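Local atomic coordinates of transcriptional regulator (Streptococcus pneumoniae, PDB entry 2GNP), a protein that is probably a transcriptional regulator that responds to a sugar or related small effector through a putative sugar-binding domain. Residues M9-E13 and S24-I28; P88-G92 and T210-S214. All blocks are in the same frame, centred on the assembly; numbering follows the deposited sequence.

Contact 1 of 2, residues M9-E13 and S24-I28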
loop_
_atom_site.group_PDB
_atom_site.type_symbol
_atom_site.label_atom_id
_atom_site.label_comp_id
_atom_site.label_asym_id
_atom_site.label_seq_id
_atom_site.Cartn_x
_atom_site.Cartn_y
_atom_site.Cartn_z
HETATM N N MSE A 9 0.842 5.755 -24.786
HETATM C CA MSE A 9 0.701 5.587 -23.330
HETATM C C MSE A 9 -0.538 4.749 -23.008
HETATM O O MSE A 9 -0.455 3.819 -22.210
HETATM C CB MSE A 9 0.610 6.921 -22.576
HETATM C CG MSE A 9 0.874 6.766 -21.085
HETATM SE SE MSE A 9 2.560 5.865 -20.601
HETATM C CE MSE A 9 3.574 6.750 -21.832
ATOM N N PHE A 10 -1.662 5.064 -23.659
ATOM C CA PHE A 10 -2.932 4.356 -23.437
ATOM C C PHE A 10 -2.767 2.873 -23.830
ATOM O O PHE A 10 -3.163 1.957 -23.065
ATOM C CB PHE A 10 -4.045 5.067 -24.235
ATOM C CG PHE A 10 -5.421 4.477 -24.066
ATOM C CD1 PHE A 10 -6.104 3.972 -25.177
ATOM C CD2 PHE A 10 -6.058 4.482 -22.819
ATOM C CE1 PHE A 10 -7.419 3.444 -25.048
ATOM C CE2 PHE A 10 -7.368 3.959 -22.671
ATOM C CZ PHE A 10 -8.037 3.435 -23.785
ATOM N N LYS A 11 -2.150 2.627 -24.992
ATOM C CA LYS A 11 -1.827 1.274 -25.459
ATOM C C LYS A 11 -1.011 0.514 -24.395
ATOM O O LYS A 11 -1.355 -0.640 -24.063
ATOM C CB LYS A 11 -1.101 1.307 -26.820
ATOM C CG LYS A 11 -0.407 -0.036 -27.272
ATOM C CD LYS A 11 -0.302 -0.264 -28.836
ATOM C CE LYS A 11 0.597 0.733 -29.583
ATOM N NZ LYS A 11 0.862 0.213 -30.985
ATOM N N LEU A 12 0.022 1.168 -23.846
ATOM C CA LEU A 12 0.884 0.523 -22.858
ATOM C C LEU A 12 0.064 0.205 -21.606
ATOM O O LEU A 12 0.181 -0.898 -21.076
ATOM C CB LEU A 12 2.094 1.388 -22.475
ATOM C CG LEU A 12 3.065 0.894 -21.394
ATOM C CD1 LEU A 12 3.731 -0.479 -21.770
ATOM C CD2 LEU A 12 4.132 2.027 -21.102
ATOM N N GLU A 13 -0.736 1.171 -21.145
ATOM C CA GLU A 13 -1.633 0.954 -19.991
ATOM C C GLU A 13 -2.507 -0.292 -20.218
ATOM O O GLU A 13 -2.613 -1.181 -19.338
ATOM C CB GLU A 13 -2.492 2.195 -19.703
ATOM C CG GLU A 13 -1.639 3.408 -19.213
ATOM C CD GLU A 13 -2.506 4.619 -18.798
ATOM O OE1 GLU A 13 -3.675 4.666 -19.220
ATOM O OE2 GLU A 13 -2.008 5.511 -18.054
ATOM N N SER A 24 -7.419 -1.228 -13.049
ATOM C CA SER A 24 -7.144 0.173 -13.328
ATOM C C SER A 24 -5.685 0.464 -13.186
ATOM O O SER A 24 -5.005 -0.117 -12.357
ATOM C CB SER A 24 -7.867 1.088 -12.337
ATOM O OG SER A 24 -9.253 0.883 -12.385
ATOM N N LEU A 25 -5.209 1.389 -14.006
ATOM C CA LEU A 25 -3.772 1.726 -14.068
ATOM C C LEU A 25 -3.504 3.112 -14.663
ATOM O O LEU A 25 -4.069 3.417 -15.703
ATOM C CB LEU A 25 -3.049 0.731 -14.978
ATOM C CG LEU A 25 -1.580 0.954 -15.237
ATOM C CD1 LEU A 25 -0.713 0.923 -13.999
ATOM C CD2 LEU A 25 -1.102 -0.114 -16.216
ATOM N N GLU A 26 -2.729 3.923 -13.952
ATOM C CA GLU A 26 -2.206 5.177 -14.514
ATOM C C GLU A 26 -0.711 5.084 -14.522
ATOM O O GLU A 26 -0.098 4.790 -13.478
ATOM C CB GLU A 26 -2.650 6.435 -13.740
ATOM C CG GLU A 26 -4.143 6.842 -13.930
ATOM C CD GLU A 26 -5.125 5.991 -13.114
ATOM O OE1 GLU A 26 -4.732 5.512 -12.029
ATOM O OE2 GLU A 26 -6.301 5.859 -13.544
ATOM N N ILE A 27 -0.096 5.323 -15.695
ATOM C CA ILE A 27 1.364 5.337 -15.820
ATOM C C ILE A 27 1.762 6.802 -16.070
ATOM O O ILE A 27 1.415 7.370 -17.119
ATOM C CB ILE A 27 1.884 4.432 -17.012
ATOM C CG1 ILE A 27 1.470 2.955 -16.818
ATOM C CG2 ILE A 27 3.368 4.550 -17.136
ATOM C CD1 ILE A 27 1.630 2.147 -18.089
ATOM N N ILE A 28 2.468 7.380 -15.106
ATOM C CA ILE A 28 3.042 8.732 -15.257
ATOM C C ILE A 28 4.314 8.701 -16.090
ATOM O O ILE A 28 5.245 7.970 -15.769
ATOM C CB ILE A 28 3.325 9.406 -13.873
ATOM C CG1 ILE A 28 2.020 9.769 -13.160
ATOM C CG2 ILE A 28 4.136 10.728 -14.021
ATOM C CD1 ILE A 28 1.297 8.680 -12.678
HETATM O O HOH W 1 -5.511 2.823 -18.204
#
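This is a helix-on-sheet contact at one end of the Rossmann-like domain: helix 5-20 lies against strand 24-28, the next element of the chain, and a glutamate reaches across to the strand backbone. The short axes of 9-13 and 24-28 come within 8.8 Å at 136°, so the chain runs down the helix, turns, and comes back obliquely beneath it. Glu-13 does most of the polar work. Ile-27 N donates to Glu-13 OE2 at 3.0 Å, nearly straight at 168°, while a water gives hydrogen bonds to Glu-13 OE1 at 2.8 Å and Leu-25 O at 2.9 Å. The carboxylate thus engages Ile-27 N directly and Leu-25 O through the water, both on the edge of the strand turned away from 248-252. Beside it the contact is greasy. Ile-27 points its CB toward the helix; its CD1 meets Leu-12 CG at 3.8 Å and the aliphatic Glu-13 CG at 3.7 Å, and its CG2 touches SE of Met-9, a selenomethionine, at 3.8 Å. Further back along the strand, Leu-25 CD2 sits 3.6 Å from Glu-13 O. In all, 270 Å² is covered. Ile-27 also packs on Ile-256 of helix 253-264, which shares this face of the sheet with helix 5-20. Glu-26 and Ile-28 turn to the other face and meet helix 36-54, with Glu-26 OE1 hydrogen-bonded to His-248 NE2, while the strand itself pairs in parallel with 248-252.

Contact 2 of 2, residues P88-G92 and T210-S214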
loop_
_atom_site.group_PDB
_atom_site.type_symbol
_atom_site.label_atom_id
_atom_site.label_comp_id
_atom_site.label_asym_id
_atom_site.label_seq_id
_atom_site.Cartn_x
_atom_site.Cartn_y
_atom_site.Cartn_z
ATOM N N PRO A 88 -7.319 2.169 9.756
ATOM C CA PRO A 88 -5.940 1.742 9.473
ATOM C C PRO A 88 -5.958 0.322 8.946
ATOM O O PRO A 88 -6.700 -0.535 9.481
ATOM C CB PRO A 88 -5.259 1.783 10.877
ATOM C CG PRO A 88 -6.425 1.433 11.897
ATOM C CD PRO A 88 -7.712 2.061 11.159
ATOM N N LEU A 89 -5.158 0.074 7.914
ATOM C CA LEU A 89 -4.956 -1.284 7.386
ATOM C C LEU A 89 -3.823 -1.989 8.170
ATOM O O LEU A 89 -3.768 -3.238 8.227
ATOM C CB LEU A 89 -4.598 -1.278 5.921
ATOM C CG LEU A 89 -5.751 -0.735 5.027
ATOM C CD1 LEU A 89 -5.094 -0.499 3.663
ATOM C CD2 LEU A 89 -6.930 -1.750 4.978
ATOM N N ALA A 90 -2.928 -1.203 8.707
ATOM C CA ALA A 90 -1.723 -1.685 9.350
ATOM C C ALA A 90 -1.021 -0.458 9.944
ATOM O O ALA A 90 -1.067 0.641 9.347
ATOM C CB ALA A 90 -0.816 -2.373 8.309
ATOM N N GLY A 91 -0.364 -0.675 11.075
ATOM C CA GLY A 91 0.472 0.367 11.672
ATOM C C GLY A 91 1.783 0.281 10.897
ATOM O O GLY A 91 2.115 -0.748 10.289
ATOM N N GLY A 92 2.541 1.345 10.863
ATOM C CA GLY A 92 3.801 1.177 10.167
ATOM C C GLY A 92 4.822 0.723 11.173
ATOM O O GLY A 92 4.486 0.407 12.309
ATOM N N THR A 210 1.324 -10.570 13.150
ATOM C CA THR A 210 1.194 -9.209 12.565
ATOM C C THR A 210 -0.261 -8.691 12.722
ATOM O O THR A 210 -1.232 -9.403 12.444
ATOM C CB THR A 210 1.639 -9.236 11.106
ATOM O OG1 THR A 210 3.007 -9.668 11.068
ATOM C CG2 THR A 210 1.514 -7.830 10.442
ATOM N N ILE A 211 -0.349 -7.424 13.181
ATOM C CA ILE A 211 -1.625 -6.828 13.466
ATOM C C ILE A 211 -1.979 -5.977 12.233
ATOM O O ILE A 211 -1.781 -4.764 12.202
ATOM C CB ILE A 211 -1.632 -5.964 14.759
ATOM C CG1 ILE A 211 -1.203 -6.801 15.975
ATOM C CG2 ILE A 211 -3.065 -5.425 14.992
ATOM C CD1 ILE A 211 -2.038 -8.029 16.210
ATOM N N ALA A 212 -2.443 -6.645 11.194
ATOM C CA ALA A 212 -2.783 -5.956 9.928
ATOM C C ALA A 212 -3.860 -6.711 9.204
ATOM O O ALA A 212 -4.077 -7.905 9.421
ATOM C CB ALA A 212 -1.538 -5.921 9.026
ATOM N N ILE A 213 -4.526 -6.024 8.285
ATOM C CA ILE A 213 -5.431 -6.718 7.359
ATOM C C ILE A 213 -4.728 -7.887 6.687
ATOM O O ILE A 213 -3.566 -7.800 6.385
ATOM C CB ILE A 213 -6.018 -5.748 6.321
ATOM C CG1 ILE A 213 -7.177 -6.353 5.543
ATOM C CG2 ILE A 213 -4.930 -5.163 5.384
ATOM C CD1 ILE A 213 -7.866 -5.270 4.620
ATOM N N SER A 214 -5.443 -8.991 6.512
ATOM C CA SER A 214 -4.834 -10.108 5.746
ATOM C C SER A 214 -4.736 -9.805 4.256
ATOM O O SER A 214 -5.515 -9.020 3.713
ATOM C CB SER A 214 -5.659 -11.367 5.969
ATOM O OG SER A 214 -6.933 -11.311 5.333
HETATM O O HOH W 2 -0.551 -2.468 13.392
#
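Two loops of the Rossmann-like domain meet here: 88-92 leaves the C-terminal end of parallel strand 85-88, and the loop segment 210-214 leads into helix 215-218. Their touching parts run roughly antiparallel, 156° apart, and one direct backbone hydrogen bond joins them. Start at Thr-210, which stays clear of the other loop. Ile-211 sends the end of its side chain away, into helix 129-136, but its carbonyl faces the gap: one water donates to Ile-211 O at 2.9 Å and accepts from Gly-91 N at 2.9 Å, bridging a separation of 4.5 Å between Gly-91 N and Ile-211 O that is too wide for direct bonding. At Ala-212 the backbones close up, with Ala-212 CA 4.4 Å from Ala-90 CA. Ala-212 CB lies 3.7 Å from Ala-90 CB; with only methyl side chains at this point, the backbones can come this close. Ala-212 CA also makes a CA-H...O contact of 3.4 Å with Leu-89 O. That same Leu-89 O accepts the hydrogen bond from Ile-213 N, 2.9 Å long and 166° at the hydrogen. The Ile-213 side chain packs its CD1 at 3.7 Å against Leu-89 CD2, extending the contact from backbone to apolar side chains. Arg-193 also holds the second loop, its NE on Ile-213 O and its NH2 on Ala-212 O. The segment finishes at Ser-214, the N-cap of helix 215-218, whose OG accepts a hydrogen bond from Asp-217 N.

Contact 1 and contact 2 lie in one putative sugar-binding domain but on opposite sides of the chain's centre, with centres 29 Å apart and nearest atoms about 16 Å apart. Contact 1 is local, with ten residues between its segments; contact 2 joins loops separated by 117 residues. Both attach to the same mixed sheet, contact 1 through strand 24-28 and contact 2 at the end of strand 85-88. Loops at the C-terminal ends of parallel strands commonly form the ligand site in Rossmann-like folds, so contact 2 may border an effector pocket. Near contact 1, a PEG molecule about 4 Å from the Leu-12 side chain probably came from the crystallisation liquor.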